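Local coordinates for protein C-glycoside 3-oxidase (Microbacterium trichothecenolyticum, PDB 7DVE) that oxidises the C3 hydroxyl of the sugar in C-glycosides such as isoorientin and mangiferin, using bound FAD and molecular oxygen, at residues Ala374-Ala379 and Thr403-Asp408; Gly292-Asp297 and Thr448-Leu453. All blocks are in the same frame, centred on the assembly; numbering follows the deposited sequence.

Interaction 1: Ala374-Ala379 and Thr403-Asp408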
loop_
_atom_site.group_PDB
_atom_site.type_symbol
_atom_site.label_atom_id
_atom_site.label_comp_id
_atom_site.label_asym_id
_atom_site.label_seq_id
_atom_site.Cartn_x
_atom_site.Cartn_y
_atom_site.Cartn_z
ATOM N N ALA A 374 -2.821 -7.352 14.000
ATOM C CA ALA A 374 -3.821 -6.295 13.997
ATOM C C ALA A 374 -3.606 -5.379 15.203
ATOM O O ALA A 374 -3.244 -5.838 16.288
ATOM C CB ALA A 374 -5.224 -6.895 14.041
ATOM N N LYS A 375 -3.816 -4.081 15.002
ATOM C CA LYS A 375 -3.598 -3.104 16.054
ATOM C C LYS A 375 -4.837 -2.978 16.937
ATOM O O LYS A 375 -5.972 -3.064 16.458
ATOM C CB LYS A 375 -3.258 -1.740 15.452
ATOM C CG LYS A 375 -2.849 -0.666 16.491
ATOM C CD LYS A 375 -1.653 -1.059 17.361
ATOM C CE LYS A 375 -1.183 0.117 18.264
ATOM N NZ LYS A 375 -2.154 0.514 19.358
ATOM N N ASP A 376 -4.610 -2.821 18.237
ATOM C CA ASP A 376 -5.637 -2.331 19.145
ATOM C C ASP A 376 -5.861 -0.855 18.839
ATOM O O ASP A 376 -5.040 -0.007 19.209
ATOM C CB ASP A 376 -5.184 -2.535 20.589
ATOM C CG ASP A 376 -6.188 -2.010 21.613
ATOM O OD1 ASP A 376 -7.121 -1.273 21.241
ATOM O OD2 ASP A 376 -6.041 -2.352 22.801
ATOM N N LEU A 377 -6.962 -0.537 18.171
ATOM C CA LEU A 377 -7.172 0.827 17.700
ATOM C C LEU A 377 -7.402 1.792 18.858
ATOM O O LEU A 377 -8.097 1.480 19.830
ATOM C CB LEU A 377 -8.344 0.870 16.725
ATOM C CG LEU A 377 -8.166 -0.042 15.498
ATOM C CD1 LEU A 377 -9.328 0.120 14.564
ATOM C CD2 LEU A 377 -6.898 0.277 14.783
ATOM N N GLN A 378 -6.804 2.973 18.751
ATOM C CA GLN A 378 -6.864 3.981 19.797
ATOM C C GLN A 378 -7.111 5.344 19.173
ATOM O O GLN A 378 -6.616 5.633 18.082
ATOM C CB GLN A 378 -5.572 4.002 20.620
ATOM C CG GLN A 378 -5.334 2.727 21.415
ATOM C CD GLN A 378 -3.989 2.710 22.124
ATOM O OE1 GLN A 378 -2.937 2.903 21.510
ATOM N NE2 GLN A 378 -4.020 2.462 23.418
ATOM N N ALA A 379 -7.912 6.165 19.853
ATOM C CA ALA A 379 -8.093 7.542 19.408
ATOM C C ALA A 379 -6.780 8.313 19.431
ATOM O O ALA A 379 -6.539 9.156 18.555
ATOM C CB ALA A 379 -9.137 8.254 20.270
ATOM N N THR A 403 1.124 4.355 20.661
ATOM C CA THR A 403 1.357 3.570 21.858
ATOM C C THR A 403 0.860 2.149 21.617
ATOM O O THR A 403 -0.179 1.936 20.988
ATOM C CB THR A 403 0.671 4.211 23.101
ATOM O OG1 THR A 403 -0.732 4.470 22.846
ATOM C CG2 THR A 403 1.368 5.522 23.473
ATOM N N LEU A 404 1.646 1.186 22.082
ATOM C CA LEU A 404 1.241 -0.207 22.154
ATOM C C LEU A 404 0.481 -0.435 23.453
ATOM O O LEU A 404 1.007 -0.167 24.538
ATOM C CB LEU A 404 2.471 -1.111 22.088
ATOM C CG LEU A 404 3.271 -1.100 20.774
ATOM C CD1 LEU A 404 4.187 -2.314 20.648
ATOM C CD2 LEU A 404 2.352 -0.986 19.577
ATOM N N SER A 405 -0.755 -0.916 23.350
ATOM C CA SER A 405 -1.475 -1.328 24.543
ATOM C C SER A 405 -1.018 -2.728 24.958
ATOM O O SER A 405 -0.285 -3.412 24.234
ATOM C CB SER A 405 -2.986 -1.294 24.300
ATOM O OG SER A 405 -3.391 -2.373 23.473
ATOM N N ASP A 406 -1.457 -3.147 26.150
ATOM C CA ASP A 406 -1.162 -4.492 26.633
ATOM C C ASP A 406 -1.723 -5.560 25.706
ATOM O O ASP A 406 -1.130 -6.642 25.559
ATOM C CB ASP A 406 -1.739 -4.658 28.022
ATOM C CG ASP A 406 -1.468 -3.454 28.894
ATOM O OD1 ASP A 406 -2.056 -2.379 28.586
ATOM O OD2 ASP A 406 -0.679 -3.566 29.857
ATOM N N ARG A 407 -2.855 -5.278 25.057
ATOM C CA ARG A 407 -3.385 -6.222 24.083
ATOM C C ARG A 407 -2.452 -6.329 22.887
ATOM O O ARG A 407 -2.262 -7.423 22.337
ATOM C CB ARG A 407 -4.812 -5.813 23.674
ATOM C CG ARG A 407 -5.799 -5.754 24.864
ATOM C CD ARG A 407 -7.308 -5.801 24.469
ATOM N NE ARG A 407 -7.720 -4.672 23.637
ATOM C CZ ARG A 407 -8.951 -4.460 23.177
ATOM N NH1 ARG A 407 -9.963 -5.268 23.487
ATOM N NH2 ARG A 407 -9.175 -3.411 22.384
ATOM N N ASP A 408 -1.854 -5.207 22.469
ATOM C CA ASP A 408 -0.859 -5.256 21.397
ATOM C C ASP A 408 0.287 -6.190 21.767
ATOM O O ASP A 408 0.687 -7.040 20.970
ATOM C CB ASP A 408 -0.320 -3.855 21.097
ATOM C CG ASP A 408 -1.377 -2.933 20.509
ATOM O OD1 ASP A 408 -2.068 -3.365 19.570
ATOM O OD2 ASP A 408 -1.509 -1.779 20.983
HETATM O O HOH W 1 -0.781 -4.962 17.359
#
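The ammonium group of K375 is gripped from several sides at the start of helix 406-424, where S405 and D408 form a capping box. NZ donates to T403 O at 2.9 Å, in the plane of that carbonyl, to D376 O of its own segment, and to D408 OD2 at 2.9 Å in a salt bridge; D381 supplies a further carboxylate. Bends at chi2 (57°) and chi4 (68°) carry the chain obliquely across D408 and turn its tip to these oxygens. An alanine in place of K375 would probably leave the D408 and D381 carboxylates without their shared cation and T403 O without this donor. The D408 carboxylate divides its work: OD1 takes the amide D376 N on its syn lone pair at 2.9 Å, while OD2 also accepts from S405 N, one half of the capping box; the return bond from D408 N to S405 OG is weak. R407 holds D376 side-on, NE to OD2 at 3.0 Å and NH2 to OD1 at 3.2 Å. Both bonds lie close to the guanidinium plane yet reach the carboxylate from above its own plane, the two planes being 63° apart. From the opposite face of that carboxylate, S405 OG donates to D376 OD2 at 2.7 Å.

Interaction 2: Gly292-Asp297 and Thr448-Leu453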
loop_
_atom_site.group_PDB
_atom_site.type_symbol
_atom_site.label_atom_id
_atom_site.label_comp_id
_atom_site.label_asym_id
_atom_site.label_seq_id
_atom_site.Cartn_x
_atom_site.Cartn_y
_atom_site.Cartn_z
ATOM N N GLY A 292 -6.520 12.175 10.784
ATOM C CA GLY A 292 -5.257 11.730 11.330
ATOM C C GLY A 292 -5.353 10.773 12.494
ATOM O O GLY A 292 -4.374 10.091 12.783
ATOM N N ARG A 293 -6.504 10.686 13.158
ATOM C CA ARG A 293 -6.682 9.828 14.317
ATOM C C ARG A 293 -6.979 8.385 13.900
ATOM O O ARG A 293 -7.298 8.099 12.744
ATOM C CB ARG A 293 -7.815 10.370 15.190
ATOM C CG ARG A 293 -7.481 11.642 15.945
ATOM C CD ARG A 293 -8.626 12.062 16.864
ATOM N NE ARG A 293 -8.258 13.210 17.681
ATOM C CZ ARG A 293 -7.540 13.120 18.791
ATOM N NH1 ARG A 293 -7.100 11.954 19.235
ATOM N NH2 ARG A 293 -7.261 14.227 19.473
ATOM N N TYR A 294 -6.882 7.467 14.872
ATOM C CA TYR A 294 -7.141 6.031 14.707
ATOM C C TYR A 294 -6.098 5.383 13.803
ATOM O O TYR A 294 -6.317 4.294 13.263
ATOM C CB TYR A 294 -8.591 5.755 14.222
ATOM C CG TYR A 294 -9.624 6.553 15.012
ATOM C CD1 TYR A 294 -9.954 6.214 16.328
ATOM C CD2 TYR A 294 -10.210 7.691 14.473
ATOM C CE1 TYR A 294 -10.857 6.988 17.076
ATOM C CE2 TYR A 294 -11.095 8.461 15.203
ATOM C CZ TYR A 294 -11.418 8.113 16.505
ATOM O OH TYR A 294 -12.312 8.900 17.208
ATOM N N LEU A 295 -4.956 6.060 13.668
ATOM C CA LEU A 295 -3.808 5.591 12.902
ATOM C C LEU A 295 -3.331 4.229 13.400
ATOM O O LEU A 295 -3.105 4.036 14.599
ATOM C CB LEU A 295 -2.665 6.610 13.040
ATOM C CG LEU A 295 -1.219 6.243 12.610
ATOM C CD1 LEU A 295 -1.191 5.775 11.207
ATOM C CD2 LEU A 295 -0.245 7.396 12.811
ATOM N N ASN A 296 -3.122 3.289 12.479
ATOM C CA ASN A 296 -2.614 1.995 12.916
ATOM C C ASN A 296 -1.634 1.402 11.913
ATOM O O ASN A 296 -1.889 1.372 10.701
ATOM C CB ASN A 296 -3.752 1.002 13.217
ATOM C CG ASN A 296 -4.710 0.788 12.029
ATOM O OD1 ASN A 296 -4.736 -0.293 11.414
ATOM N ND2 ASN A 296 -5.543 1.804 11.750
ATOM N N ASP A 297 -0.508 0.952 12.445
ATOM C CA ASP A 297 0.501 0.160 11.759
ATOM C C ASP A 297 0.317 -1.305 12.162
ATOM O O ASP A 297 -0.341 -1.612 13.160
ATOM C CB ASP A 297 1.893 0.708 12.116
ATOM C CG ASP A 297 3.042 -0.193 11.707
ATOM O OD1 ASP A 297 3.337 -0.285 10.493
ATOM O OD2 ASP A 297 3.714 -0.748 12.615
ATOM N N THR A 448 -6.397 6.670 9.172
ATOM C CA THR A 448 -6.287 8.099 9.459
ATOM C C THR A 448 -7.377 8.919 8.787
ATOM O O THR A 448 -7.595 10.076 9.179
ATOM C CB THR A 448 -4.920 8.636 9.032
ATOM O OG1 THR A 448 -4.682 8.266 7.676
ATOM C CG2 THR A 448 -3.810 8.069 9.917
ATOM N N VAL A 449 -8.052 8.357 7.785
ATOM C CA VAL A 449 -9.172 9.021 7.123
ATOM C C VAL A 449 -10.277 7.999 6.904
ATOM O O VAL A 449 -10.786 7.846 5.791
ATOM C CB VAL A 449 -8.733 9.674 5.800
ATOM C CG1 VAL A 449 -7.903 10.921 6.092
ATOM C CG2 VAL A 449 -7.940 8.694 4.948
ATOM N N ARG A 450 -10.662 7.313 7.975
ATOM C CA ARG A 450 -11.454 6.094 7.867
ATOM C C ARG A 450 -12.890 6.379 7.432
ATOM O O ARG A 450 -13.485 7.412 7.770
ATOM C CB ARG A 450 -11.447 5.348 9.210
ATOM C CG ARG A 450 -11.681 6.258 10.348
ATOM C CD ARG A 450 -12.449 5.655 11.516
ATOM N NE ARG A 450 -11.747 4.687 12.350
ATOM C CZ ARG A 450 -12.068 4.450 13.615
ATOM N NH1 ARG A 450 -13.026 5.134 14.220
ATOM N NH2 ARG A 450 -11.441 3.480 14.275
ATOM N N MET A 451 -13.450 5.429 6.689
ATOM C CA MET A 451 -14.835 5.516 6.273
ATOM C C MET A 451 -15.743 5.009 7.387
ATOM O O MET A 451 -15.366 4.131 8.171
ATOM C CB MET A 451 -15.054 4.714 4.983
ATOM C CG MET A 451 -15.094 3.201 5.167
ATOM S SD MET A 451 -15.812 2.344 3.741
ATOM C CE MET A 451 -15.364 3.435 2.388
ATOM N N GLY A 452 -16.944 5.593 7.472
ATOM C CA GLY A 452 -17.931 5.147 8.427
ATOM C C GLY A 452 -19.321 5.274 7.839
ATOM O O GLY A 452 -19.517 5.851 6.759
ATOM N N LEU A 453 -20.297 4.726 8.562
ATOM C CA LEU A 453 -21.650 4.735 8.023
ATOM C C LEU A 453 -22.316 6.098 8.177
ATOM O O LEU A 453 -23.198 6.445 7.384
ATOM C CB LEU A 453 -22.490 3.655 8.702
ATOM C CG LEU A 453 -22.970 2.493 7.846
ATOM C CD1 LEU A 453 -23.955 1.643 8.646
ATOM C CD2 LEU A 453 -23.595 3.016 6.562
#
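R450 lays its guanidinium flat on the ring of Y294, a stacked cation-pi pair that joins two loops of the GMC oxidoreductase fold, one leading into strand 300-307 and the other following strand 427-436. The planes are only 8° apart and the centres 3.9 Å from each other, although the two side chains as a whole run at about a right angle. The overlap is offset: CZ of R450 sits nearest Y294 CG, at 3.5 Å, NH1 lies over the middle of the ring, and NH2 lies over the CB-CG end of the tyrosine. R450 gets there by a folded route. Its CG stands between the backbone N and the carbonyl carbon (chi1 45°), and further bends at chi2 and chi3 swing the guanidinium back over the tyrosine. NH1 donates to A458 O, a bond that would help hold the guanidinium's rotation while its face rests on the ring.

T448 packs against G292 and L295, its methyl CG2 near G292 O. That methyl points the same way as the L295 side chain and lies beside it, 3.6 Å from L295 CB and close to CD1 as well. The hydroxyl branch, OG1, turns to A274 O instead, leaving the methyl to make the packing. The backbones close up here too: G292 N donates to T448 O at 2.9 Å, and T448 CA comes to R293 O in a CA-H...O contact. Within 292-297 the carbonyl of Y294 is held by its own segment, N296 ND2 donating to Y294 O at 3.0 Å from within the plane of that carbonyl.

In the fold
The two contacts sit on the same side of the chain's centre, with their own centres about 14 Å apart. In sequence, interaction 1 is nested inside the long loop closed by interaction 2: 292-297, then 374-379, 403-408 and finally 448-453. Strand 300-307, which follows 292-297, pairs antiparallel with 366-373, which leads into 374-379, so one sheet carries both loops. They meet directly, R293 NH1 probably bonding to A379 O and N296 packing against K375 and L377. The pair links the start of helix 406-424 to loops near the FAD, about 10 Å from the T448 side chain; the side chain of H444, the inferred proton acceptor, is about 10 Å from that of K375 and about 9 Å from that of L295.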